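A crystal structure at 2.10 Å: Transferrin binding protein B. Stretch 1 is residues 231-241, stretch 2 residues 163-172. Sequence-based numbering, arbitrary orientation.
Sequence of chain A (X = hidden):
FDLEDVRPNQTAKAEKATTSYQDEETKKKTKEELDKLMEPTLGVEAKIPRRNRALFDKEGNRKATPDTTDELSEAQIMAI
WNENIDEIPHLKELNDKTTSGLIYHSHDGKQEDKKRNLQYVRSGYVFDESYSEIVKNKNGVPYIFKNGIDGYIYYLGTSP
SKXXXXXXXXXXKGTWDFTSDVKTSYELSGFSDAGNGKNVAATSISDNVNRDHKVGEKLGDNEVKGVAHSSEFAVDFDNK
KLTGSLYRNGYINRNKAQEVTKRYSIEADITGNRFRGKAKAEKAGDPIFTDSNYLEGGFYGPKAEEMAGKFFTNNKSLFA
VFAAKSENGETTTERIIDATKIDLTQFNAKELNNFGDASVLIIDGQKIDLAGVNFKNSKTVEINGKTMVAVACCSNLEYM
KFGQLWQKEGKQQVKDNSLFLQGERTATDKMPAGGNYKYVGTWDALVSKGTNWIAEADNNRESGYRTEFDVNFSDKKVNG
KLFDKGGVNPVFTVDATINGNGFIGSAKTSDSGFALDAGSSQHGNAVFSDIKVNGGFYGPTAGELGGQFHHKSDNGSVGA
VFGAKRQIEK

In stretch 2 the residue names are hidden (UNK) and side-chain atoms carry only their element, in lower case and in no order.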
ATOM      1  N   SER A 231       3.196  -1.973 -21.135  1.00 20.56           N
ATOM      2  CA  SER A 231       2.707  -0.725 -20.584  1.00 16.09           C
ATOM      3  C   SER A 231       3.850   0.271 -20.493  1.00 20.57           C
ATOM      4  O   SER A 231       5.012  -0.107 -20.301  1.00 15.19           O
ATOM      5  CB  SER A 231       2.086  -0.953 -19.200  1.00 17.77           C
ATOM      6  OG  SER A 231       3.053  -1.333 -18.239  1.00 13.85           O
ATOM      7  N   GLU A 232       3.521   1.547 -20.624  1.00 17.95           N
ATOM      8  CA  GLU A 232       4.500   2.589 -20.366  1.00 19.17           C
ATOM      9  C   GLU A 232       3.836   3.765 -19.662  1.00 19.83           C
ATOM     10  O   GLU A 232       2.719   4.153 -20.008  1.00 23.14           O
ATOM     11  CB  GLU A 232       5.184   3.040 -21.657  1.00 22.90           C
ATOM     12  CG  GLU A 232       6.352   3.989 -21.378  1.00 35.94           C
ATOM     13  CD  GLU A 232       7.221   4.264 -22.600  1.00 51.97           C
ATOM     14  OE1 GLU A 232       7.277   3.410 -23.516  1.00 64.06           O
ATOM     15  OE2 GLU A 232       7.858   5.340 -22.628  1.00 48.46           O
ATOM     16  N   PHE A 233       4.511   4.304 -18.650  1.00 15.05           N
ATOM     17  CA  PHE A 233       4.000   5.473 -17.932  1.00 17.61           C
ATOM     18  C   PHE A 233       5.016   6.616 -17.829  1.00 22.37           C
ATOM     19  O   PHE A 233       6.221   6.383 -17.715  1.00 23.55           O
ATOM     20  CB  PHE A 233       3.550   5.084 -16.527  1.00 18.14           C
ATOM     21  CG  PHE A 233       2.530   3.982 -16.499  1.00 20.93           C
ATOM     22  CD1 PHE A 233       1.179   4.279 -16.460  1.00 15.73           C
ATOM     23  CD2 PHE A 233       2.926   2.646 -16.514  1.00 17.79           C
ATOM     24  CE1 PHE A 233       0.219   3.264 -16.432  1.00 16.40           C
ATOM     25  CE2 PHE A 233       1.982   1.628 -16.488  1.00 20.07           C
ATOM     26  CZ  PHE A 233       0.617   1.940 -16.447  1.00 14.59           C
ATOM     27  N   ALA A 234       4.517   7.847 -17.859  1.00 17.94           N
ATOM     28  CA  ALA A 234       5.347   9.028 -17.649  1.00 23.20           C
ATOM     29  C   ALA A 234       4.830   9.716 -16.388  1.00 25.98           C
ATOM     30  O   ALA A 234       3.724  10.244 -16.384  1.00 19.93           O
ATOM     31  CB  ALA A 234       5.265   9.967 -18.862  1.00 17.11           C
ATOM     32  N   VAL A 235       5.604   9.682 -15.308  1.00 21.37           N
ATOM     33  CA  VAL A 235       5.119  10.215 -14.039  1.00 17.20           C
ATOM     34  C   VAL A 235       5.698  11.601 -13.758  1.00 17.95           C
ATOM     35  O   VAL A 235       6.916  11.780 -13.746  1.00 29.23           O
ATOM     36  CB  VAL A 235       5.446   9.284 -12.849  1.00 23.43           C
ATOM     37  CG1 VAL A 235       4.941   9.907 -11.544  1.00 31.17           C
ATOM     38  CG2 VAL A 235       4.851   7.893 -13.063  1.00 18.19           C
ATOM     39  N   ASP A 236       4.825  12.577 -13.525  1.00 24.97           N
ATOM     40  CA  ASP A 236       5.262  13.936 -13.188  1.00 17.83           C
ATOM     41  C   ASP A 236       5.108  14.101 -11.681  1.00 35.11           C
ATOM     42  O   ASP A 236       4.067  14.553 -11.190  1.00 22.97           O
ATOM     43  CB  ASP A 236       4.407  14.962 -13.944  1.00 23.45           C
ATOM     44  CG  ASP A 236       4.818  16.422 -13.669  1.00 37.10           C
ATOM     45  OD1 ASP A 236       5.540  16.719 -12.685  1.00 30.46           O
ATOM     46  OD2 ASP A 236       4.371  17.292 -14.439  1.00 35.31           O
ATOM     47  N   PHE A 237       6.134  13.711 -10.938  1.00 30.70           N
ATOM     48  CA  PHE A 237       6.027  13.693  -9.485  1.00 28.86           C
ATOM     49  C   PHE A 237       5.858  15.101  -8.913  1.00 36.50           C
ATOM     50  O   PHE A 237       5.092  15.307  -7.968  1.00 30.32           O
ATOM     51  CB  PHE A 237       7.233  12.985  -8.853  1.00 29.94           C
ATOM     52  CG  PHE A 237       7.180  11.471  -8.960  1.00 31.26           C
ATOM     53  CD1 PHE A 237       6.322  10.724  -8.146  1.00 26.35           C
ATOM     54  CD2 PHE A 237       8.001  10.796  -9.856  1.00 18.84           C
ATOM     55  CE1 PHE A 237       6.272   9.329  -8.244  1.00 23.05           C
ATOM     56  CE2 PHE A 237       7.970   9.406  -9.962  1.00 19.19           C
ATOM     57  CZ  PHE A 237       7.097   8.663  -9.149  1.00 28.10           C
ATOM     58  N   ASP A 238       6.557  16.071  -9.489  1.00 27.79           N
ATOM     59  CA  ASP A 238       6.457  17.454  -9.010  1.00 32.22           C
ATOM     60  C   ASP A 238       5.036  18.039  -9.117  1.00 37.68           C
ATOM     61  O   ASP A 238       4.630  18.835  -8.274  1.00 34.66           O
ATOM     62  CB  ASP A 238       7.484  18.349  -9.717  1.00 34.46           C
ATOM     63  CG  ASP A 238       8.918  18.012  -9.328  1.00 54.03           C
ATOM     64  OD1 ASP A 238       9.117  17.158  -8.431  1.00 49.61           O
ATOM     65  OD2 ASP A 238       9.847  18.601  -9.919  1.00 55.25           O
ATOM     66  N   ASN A 239       4.280  17.635 -10.138  1.00 24.48           N
ATOM     67  CA  ASN A 239       2.898  18.092 -10.296  1.00 28.82           C
ATOM     68  C   ASN A 239       1.856  17.052  -9.835  1.00 31.90           C
ATOM     69  O   ASN A 239       0.649  17.236 -10.011  1.00 20.98           O
ATOM     70  CB  ASN A 239       2.632  18.550 -11.739  1.00 29.20           C
ATOM     71  CG  ASN A 239       3.285  19.895 -12.052  1.00 52.47           C
ATOM     72  OD1 ASN A 239       3.267  20.810 -11.229  1.00 50.76           O
ATOM     73  ND2 ASN A 239       3.867  20.017 -13.240  1.00 36.40           N
ATOM     74  N   LYS A 240       2.329  15.962  -9.241  1.00 26.88           N
ATOM     75  CA  LYS A 240       1.430  14.947  -8.697  1.00 28.39           C
ATOM     76  C   LYS A 240       0.483  14.359  -9.742  1.00 27.99           C
ATOM     77  O   LYS A 240      -0.706  14.148  -9.462  1.00 20.70           O
ATOM     78  CB  LYS A 240       0.589  15.552  -7.575  1.00 29.95           C
ATOM     79  CG  LYS A 240       1.389  16.056  -6.381  1.00 33.27           C
ATOM     80  CD  LYS A 240       2.203  14.935  -5.764  1.00 45.98           C
ATOM     81  CE  LYS A 240       2.859  15.360  -4.455  1.00 45.70           C
ATOM     82  NZ  LYS A 240       3.749  14.282  -3.925  1.00 27.79           N
ATOM     83  N   LYS A 241       0.992  14.105 -10.942  1.00 22.35           N
ATOM     84  CA  LYS A 241       0.159  13.566 -12.025  1.00 26.88           C
ATOM     85  C   LYS A 241       0.947  12.521 -12.789  1.00 19.28           C
ATOM     86  O   LYS A 241       2.161  12.476 -12.690  1.00 21.04           O
ATOM     87  CB  LYS A 241      -0.238  14.668 -13.020  1.00 25.14           C
ATOM     88  CG  LYS A 241      -1.202  15.716 -12.509  1.00 52.93           C
ATOM     89  CD  LYS A 241      -1.537  16.720 -13.611  1.00 54.10           C
ATOM     90  CE  LYS A 241      -2.679  17.644 -13.200  1.00 66.78           C
ATOM     91  NZ  LYS A 241      -3.958  16.906 -12.948  1.00 63.26           N
ATOM     92  N   UNK A 163       8.972   7.400   0.078  1.00 19.55           N
ATOM     93  CA  UNK A 163       9.700   8.491  -0.552  1.00 25.70           C
ATOM     94  C   UNK A 163       9.425   8.469  -2.045  1.00 25.26           C
ATOM     95  O   UNK A 163       9.335   7.396  -2.631  1.00 30.45           O
ATOM     96  o   UNK A 163      13.602   8.410   2.390  1.00 77.42           O
ATOM     97  c   UNK A 163      12.934   8.861   1.435  1.00 76.03           C
ATOM     98  c   UNK A 163      11.579   8.249   1.149  1.00 55.22           C
ATOM     99  c   UNK A 163      11.207   8.332  -0.311  1.00 24.38           C
ATOM    100  o   UNK A 163      13.328   9.797   0.706  1.00 86.35           O
ATOM    101  N   UNK A 164       9.294   9.644  -2.660  1.00 24.67           N
ATOM    102  CA  UNK A 164       9.008   9.712  -4.095  1.00 34.97           C
ATOM    103  C   UNK A 164      10.120  10.475  -4.809  1.00 30.49           C
ATOM    104  O   UNK A 164      10.714  11.376  -4.239  1.00 27.56           O
ATOM    105  c   UNK A 164       7.634  10.363  -4.370  1.00 19.19           C
ATOM    106  c   UNK A 164       6.199   8.283  -4.277  1.00 22.94           C
ATOM    107  c   UNK A 164       6.365   9.713  -3.782  1.00 25.85           C
ATOM    108  c   UNK A 164       5.094  10.526  -4.103  1.00 16.23           C
ATOM    109  N   UNK A 165      10.414  10.100  -6.061  1.00 29.50           N
ATOM    110  CA  UNK A 165      11.432  10.837  -6.809  1.00 33.15           C
ATOM    111  C   UNK A 165      10.987  12.270  -7.077  1.00 31.24           C
ATOM    112  O   UNK A 165       9.793  12.554  -7.095  1.00 31.11           O
ATOM    113  c   UNK A 165      10.972   8.684  -7.830  1.00 24.43           C
ATOM    114  c   UNK A 165       9.888   8.949  -6.819  1.00 32.02           C
ATOM    115  c   UNK A 165      11.536  10.063  -8.127  1.00 28.44           C
ATOM    116  N   UNK A 166      11.956  13.160  -7.256  1.00 29.08           N
ATOM    117  CA  UNK A 166      11.701  14.536  -7.661  1.00 46.13           C
ATOM    118  C   UNK A 166      11.792  14.602  -9.185  1.00 41.73           C
ATOM    119  O   UNK A 166      12.538  13.836  -9.795  1.00 38.33           O
ATOM    120  c   UNK A 166      11.890  17.659  -5.230  1.00 81.85           C
ATOM    121  c   UNK A 166      12.767  15.457  -7.059  1.00 35.77           C
ATOM    122  c   UNK A 166      12.879  15.387  -5.550  1.00 49.38           C
ATOM    123  c   UNK A 166      11.776  16.183  -4.893  1.00 69.43           C
ATOM    124  n   UNK A 166      10.726  18.435  -4.719  1.00 90.64           N
ATOM    125  N   UNK A 167      11.046  15.515  -9.801  1.00 36.59           N
ATOM    126  CA  UNK A 167      11.116  15.684 -11.243  1.00 43.78           C
ATOM    127  C   UNK A 167       9.780  15.734 -11.957  1.00 41.87           C
ATOM    128  O   UNK A 167       8.746  15.371 -11.392  1.00 37.16           O
ATOM    129  N   UNK A 168       9.810  16.183 -13.207  1.00 33.30           N
ATOM    130  CA  UNK A 168       8.606  16.354 -14.021  1.00 30.61           C
ATOM    131  C   UNK A 168       8.320  15.166 -14.930  1.00 29.73           C
ATOM    132  O   UNK A 168       7.244  15.083 -15.525  1.00 29.50           O
ATOM    133  n   UNK A 168       7.588  18.962 -13.221  1.00 49.74           N
ATOM    134  c   UNK A 168       8.712  17.614 -14.891  1.00 31.88           C
ATOM    135  o   UNK A 168       9.395  19.818 -14.241  1.00 54.11           O
ATOM    136  c   UNK A 168       8.592  18.896 -14.086  1.00 55.25           C
ATOM    137  N   UNK A 169       9.286  14.262 -15.074  1.00 23.96           N
ATOM    138  CA  UNK A 169       9.049  13.110 -15.927  1.00 31.30           C
ATOM    139  C   UNK A 169       9.924  11.927 -15.569  1.00 28.67           C
ATOM    140  O   UNK A 169      11.115  11.906 -15.873  1.00 36.80           O
ATOM    141  c   UNK A 169       8.702  11.734 -20.806  1.00 70.23           C
ATOM    142  c   UNK A 169       9.152  12.800 -19.818  1.00 50.11           C
ATOM    143  n   UNK A 169       8.702  12.235 -22.210  1.00 76.29           N
ATOM    144  c   UNK A 169       9.238  13.484 -17.399  1.00 39.45           C
ATOM    145  c   UNK A 169       8.937  12.353 -18.375  1.00 36.94           C
ATOM    146  N   UNK A 170       9.329  10.942 -14.912  1.00 20.96           N
ATOM    147  CA  UNK A 170      10.011   9.679 -14.653  1.00 28.54           C
ATOM    148  C   UNK A 170       9.247   8.583 -15.385  1.00 26.77           C
ATOM    149  O   UNK A 170       8.034   8.439 -15.198  1.00 20.80           O
ATOM    150  c   UNK A 170      10.070   9.358 -13.149  1.00 25.86           C
ATOM    151  c   UNK A 170      10.777   8.014 -12.917  1.00 23.66           C
ATOM    152  c   UNK A 170      10.779  10.488 -12.386  1.00 33.78           C
ATOM    153  N   UNK A 171       9.953   7.820 -16.217  1.00 20.76           N
ATOM    154  CA  UNK A 171       9.334   6.780 -17.043  1.00 28.19           C
ATOM    155  C   UNK A 171       9.390   5.418 -16.365  1.00 25.69           C
ATOM    156  O   UNK A 171      10.435   5.040 -15.835  1.00 21.49           O
ATOM    157  o   UNK A 171       9.741   7.864 -19.164  1.00 34.27           O
ATOM    158  c   UNK A 171       9.470   5.473 -19.224  1.00 33.65           C
ATOM    159  c   UNK A 171      10.017   6.676 -18.429  1.00 33.60           C
ATOM    160  N   UNK A 172       8.260   4.707 -16.359  1.00 20.24           N
ATOM    161  CA  UNK A 172       8.172   3.328 -15.866  1.00 19.47           C
ATOM    162  C   UNK A 172       7.731   2.475 -17.031  1.00 26.58           C
ATOM    163  O   UNK A 172       6.871   2.903 -17.806  1.00 18.45           O
ATOM    164  c   UNK A 172       7.831   3.162 -12.330  1.00 17.78           C
ATOM    165  c   UNK A 172       7.111   3.175 -14.758  1.00 16.65           C
ATOM    166  c   UNK A 172       7.730   5.916 -12.194  1.00 20.52           C
ATOM    167  c   UNK A 172       8.101   5.202 -11.089  1.00 21.94           C
ATOM    168  c   UNK A 172       7.410   5.257 -13.372  1.00 20.98           C
ATOM    169  o   UNK A 172       8.423   5.890  -9.938  1.00 26.53           O
ATOM    170  c   UNK A 172       8.152   3.818 -11.140  1.00 20.07           C
ATOM    171  c   UNK A 172       7.451   3.877 -13.459  1.00 22.85           C
TER
HETATM  172  O   HOH W   1       8.289  16.621  -5.882  1.00 51.00           O
HETATM  173  O   HOH W   2       9.832  20.849 -11.178  1.00 57.67           O
HETATM  174  O   HOH W   3       7.623   7.755 -20.980  1.00 38.61           O

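Position 163 carries three side-chain carbons in a row, the third bearing two oxygens. This is a glutamate, E163, and it lies out of reach of stretch 1. At 164 four carbons fork at the second, and CB sits 4.0 Å from CD1 of F237; the residue is leucine, L164, whose CD1 also lies 4.0 Å from NZ of K240. Position 165 has three carbons that close a ring onto the backbone nitrogen, which only proline does. P165 places its CD over one face of the F237 ring, 3.7 Å from the centroid, a CH-pi contact.

At 166 four carbons in a row end in a nitrogen, the pattern of lysine. NZ of K166 stays 4.2 Å from OD1 of D238, too far for a salt bridge, and water 1 links the two atoms. Position 167 has no side-chain atoms and is glycine; its phi/psi of 132/165 would jam a CB against the preceding carbonyl oxygen. G167 is tied to D238 twice, from its N to OD1 (2.9 Å) and from D238 N to its O (3.0 Å).

Position 168 shows two carbons, the second carrying one oxygen and one nitrogen, hence asparagine. ND2 of N168 donates to OD1 of D236 at 3.1 Å, while water 2 joins its OD1 to OD2 of D238. At 169 four carbons again run to a nitrogen, in an extended chain: K169, whose CE passes 4.3 Å from CB of A234.

The side chain at 170 is one carbon carrying two more, a valine. CG2 of V170 meets the edge of the F237 ring, 3.8 Å from CD2. Position 171 has one carbon bearing an oxygen and a carbon, so it is threonine; water 3 lies between OG1 of T171 and OE2 of E232. At 172 one carbon leads to a six-carbon ring bearing an oxygen: tyrosine. CE2 of Y172 packs 3.6 Å from CG2 of V235, and its OH lies 3.2 Å from CZ of F237.

The contact combines an antiparallel strand pairing with a hydrophobic plug beside it. V235 and V170 exchange backbone hydrogen bonds (V235 N to V170 O, 2.7 Å; V170 N to V235 O, 2.8 Å), as do F233 and Y172, and these four side chains share one face of the sheet. Past the paired strands, F237 opens a type I turn and fills the space bounded by L164, P165, V170 and Y172, while D236 and D238 hold the 167-168 backbone and side chain through their carboxylates.

Stretch 2 (163-172) ELPKGNKVTY
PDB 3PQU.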